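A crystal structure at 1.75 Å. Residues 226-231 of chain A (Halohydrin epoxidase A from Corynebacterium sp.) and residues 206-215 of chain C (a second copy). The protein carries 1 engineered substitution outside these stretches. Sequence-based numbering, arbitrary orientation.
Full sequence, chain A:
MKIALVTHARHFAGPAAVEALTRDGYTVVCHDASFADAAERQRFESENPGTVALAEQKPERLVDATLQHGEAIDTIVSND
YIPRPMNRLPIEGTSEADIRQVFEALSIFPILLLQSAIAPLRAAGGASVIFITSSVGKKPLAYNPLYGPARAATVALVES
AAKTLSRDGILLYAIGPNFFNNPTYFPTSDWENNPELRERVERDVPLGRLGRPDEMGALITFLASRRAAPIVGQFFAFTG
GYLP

Chain A, residues 226-231: RRAAPI
Chain C 206-215: PLGRLGRPDE

Residues 226-231 of chain A form a compact turn against a chain C loop that runs from Pro C206 into a helix beginning at Pro C213, with Arg C212 as N-cap. CA-CA separations of 4.6 Å for Ala A228-Glu C215 and 5.7 Å for Pro A230-Gly C211 set the register, so the chains run in opposite directions here. The contact buries 297 Å², summed over both sides, without a direct hydrogen bond across it.

Arg A226 leaves the preceding helix with phi/psi 61/8; its CA-to-CB bond points sideways (chi1 m, chi2 t). Its O accepts a weak bond from Ala A229 N (3.2 Å) and a water proton (2.9 Å). That water donates to Glu C215 OE1 (2.6 Å) and accepts from Arg C212 NH2 (2.8 Å), bridging the chains.

Arg A227 (-63/-23; chi m, t, m) contributes its O, which takes a CA-H...O contact from Glu C215 CA (3.5 Å, 145° at H) and a proton from a second water (2.7 Å), which also donates to Asp C214 OD1 (2.7 Å).

Ala A228 (-126/51) brings CB to 3.8 Å from Glu C215 O. Its own O accepts from Ile A231 N (3.1 Å), closing the turn around the 3-10 pair Ala A229 (-52/-32) and Pro A230 (-62/-7).

Ala A229 points CB toward chain C, 3.8 Å from Glu C215 OE1 (chi m, t, 127°) and 4.0 Å from Arg C209 NH2. These groups form a salt bridge: Arg C209 (p, t, t) donates from NH2 to OE1 (2.8 Å) and from NH1 to Glu C215 OE2 (2.9 Å), which also accepts from Arg C212 N (2.7 Å).

Pro A230, C-gamma exo, packs CG apolar against Leu C207 CD2 (4.2 Å; t, p), 3.2 Å from Glu C215 OE2. CG also lies 3.7 Å from Gly C211 CA, where an ideal CB would sit a tight 3.2 Å away. Ile A231 makes no contact with the chain C stretch.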

# COMPACT_ATOMS: atom_id res chain seq x y z
N ARG A 226 9.86 -16.00 -17.63
CA ARG A 226 9.41 -16.80 -16.49
C ARG A 226 10.55 -17.22 -15.57
O ARG A 226 10.33 -18.02 -14.64
CB ARG A 226 8.62 -18.03 -16.94
CG ARG A 226 7.51 -17.74 -17.95
CD ARG A 226 6.60 -18.94 -18.19
NE ARG A 226 6.11 -18.96 -19.57
CZ ARG A 226 5.41 -19.95 -20.12
NH1 ARG A 226 5.10 -21.04 -19.42
NH2 ARG A 226 5.03 -19.87 -21.39
N ARG A 227 11.78 -16.70 -15.78
CA ARG A 227 12.91 -17.11 -14.95
C ARG A 227 12.74 -16.75 -13.49
O ARG A 227 13.40 -17.35 -12.63
CB ARG A 227 14.22 -16.49 -15.47
CG ARG A 227 14.54 -16.90 -16.89
CD ARG A 227 15.95 -16.52 -17.32
NE ARG A 227 16.33 -15.19 -16.89
CZ ARG A 227 17.31 -14.93 -16.04
NH1 ARG A 227 18.02 -15.92 -15.53
NH2 ARG A 227 17.60 -13.67 -15.70
N ALA A 228 11.91 -15.75 -13.17
CA ALA A 228 11.63 -15.39 -11.78
C ALA A 228 10.12 -15.41 -11.52
O ALA A 228 9.55 -14.47 -10.98
CB ALA A 228 12.22 -14.04 -11.40
N ALA A 229 9.48 -16.52 -11.89
CA ALA A 229 8.03 -16.66 -11.73
C ALA A 229 7.48 -16.35 -10.33
O ALA A 229 6.34 -15.87 -10.25
CB ALA A 229 7.61 -18.08 -12.13
N PRO A 230 8.18 -16.59 -9.22
CA PRO A 230 7.57 -16.29 -7.91
C PRO A 230 7.24 -14.81 -7.68
O PRO A 230 6.59 -14.51 -6.68
CB PRO A 230 8.63 -16.78 -6.91
CG PRO A 230 9.34 -17.87 -7.65
CD PRO A 230 9.45 -17.34 -9.04
N ILE A 231 7.62 -13.88 -8.57
CA ILE A 231 7.21 -12.48 -8.42
C ILE A 231 5.88 -12.25 -9.14
O ILE A 231 5.45 -11.11 -9.34
CB ILE A 231 8.29 -11.51 -8.94
CG1 ILE A 231 8.46 -11.62 -10.46
CG2 ILE A 231 9.61 -11.75 -8.20
CD1 ILE A 231 9.58 -10.68 -11.05
N PRO C 206 -0.53 -19.23 -4.62
CA PRO C 206 -1.10 -19.43 -5.97
C PRO C 206 -0.19 -20.21 -6.91
O PRO C 206 -0.67 -21.08 -7.64
CB PRO C 206 -1.34 -17.99 -6.44
CG PRO C 206 -1.68 -17.26 -5.16
CD PRO C 206 -0.71 -17.84 -4.16
N LEU C 207 1.11 -19.93 -6.92
CA LEU C 207 2.00 -20.66 -7.81
C LEU C 207 2.06 -22.15 -7.47
O LEU C 207 2.44 -22.95 -8.33
CB LEU C 207 3.41 -20.06 -7.77
CG LEU C 207 4.38 -20.44 -8.88
CD1 LEU C 207 3.93 -19.89 -10.25
CD2 LEU C 207 5.77 -19.92 -8.51
N GLY C 208 1.70 -22.54 -6.24
CA GLY C 208 1.57 -23.95 -5.90
C GLY C 208 2.84 -24.64 -5.48
O GLY C 208 2.82 -25.87 -5.27
N ARG C 209 3.94 -23.91 -5.29
CA ARG C 209 5.23 -24.51 -4.98
C ARG C 209 6.11 -23.45 -4.32
O ARG C 209 5.83 -22.26 -4.39
CB ARG C 209 5.90 -25.05 -6.24
CG ARG C 209 6.11 -23.97 -7.32
CD ARG C 209 7.03 -24.47 -8.41
NE ARG C 209 7.19 -23.52 -9.52
CZ ARG C 209 8.07 -22.52 -9.52
NH1 ARG C 209 8.86 -22.32 -8.47
NH2 ARG C 209 8.17 -21.73 -10.58
N LEU C 210 7.17 -23.92 -3.69
CA LEU C 210 8.19 -23.00 -3.21
C LEU C 210 8.90 -22.32 -4.37
O LEU C 210 9.08 -22.90 -5.45
CB LEU C 210 9.22 -23.75 -2.36
CG LEU C 210 8.91 -24.03 -0.89
CD1 LEU C 210 7.48 -24.38 -0.66
CD2 LEU C 210 9.83 -25.14 -0.37
N GLY C 211 9.33 -21.08 -4.14
CA GLY C 211 10.22 -20.43 -5.10
C GLY C 211 11.57 -21.12 -5.10
O GLY C 211 12.10 -21.50 -4.06
N ARG C 212 12.13 -21.31 -6.30
CA ARG C 212 13.41 -22.01 -6.39
C ARG C 212 14.58 -21.08 -6.11
O ARG C 212 14.54 -19.89 -6.44
CB ARG C 212 13.59 -22.61 -7.78
CG ARG C 212 12.53 -23.57 -8.20
CD ARG C 212 12.99 -24.35 -9.43
NE ARG C 212 13.36 -23.46 -10.52
CZ ARG C 212 12.53 -23.06 -11.48
NH1 ARG C 212 11.27 -23.48 -11.49
NH2 ARG C 212 12.97 -22.24 -12.43
N PRO C 213 15.68 -21.62 -5.57
CA PRO C 213 16.92 -20.83 -5.46
C PRO C 213 17.30 -20.12 -6.75
O PRO C 213 17.65 -18.93 -6.70
CB PRO C 213 17.96 -21.89 -5.06
CG PRO C 213 17.19 -22.94 -4.37
CD PRO C 213 15.86 -23.00 -5.08
N ASP C 214 17.21 -20.79 -7.91
CA ASP C 214 17.66 -20.16 -9.15
C ASP C 214 16.71 -19.06 -9.60
O ASP C 214 17.10 -18.20 -10.40
CB ASP C 214 17.83 -21.19 -10.28
CG ASP C 214 16.52 -21.84 -10.72
OD1 ASP C 214 15.81 -21.26 -11.58
OD2 ASP C 214 16.20 -22.94 -10.23
N GLU C 215 15.47 -19.07 -9.10
CA GLU C 215 14.54 -18.00 -9.42
C GLU C 215 14.85 -16.75 -8.62
O GLU C 215 14.76 -15.64 -9.15
CB GLU C 215 13.10 -18.47 -9.16
CG GLU C 215 12.68 -19.58 -10.08
CD GLU C 215 11.28 -20.09 -9.80
OE1 GLU C 215 10.47 -20.14 -10.75
OE2 GLU C 215 11.02 -20.44 -8.64
O HOH W 1 10.94 -20.45 -13.28
O HOH W 2 15.20 -19.25 -13.31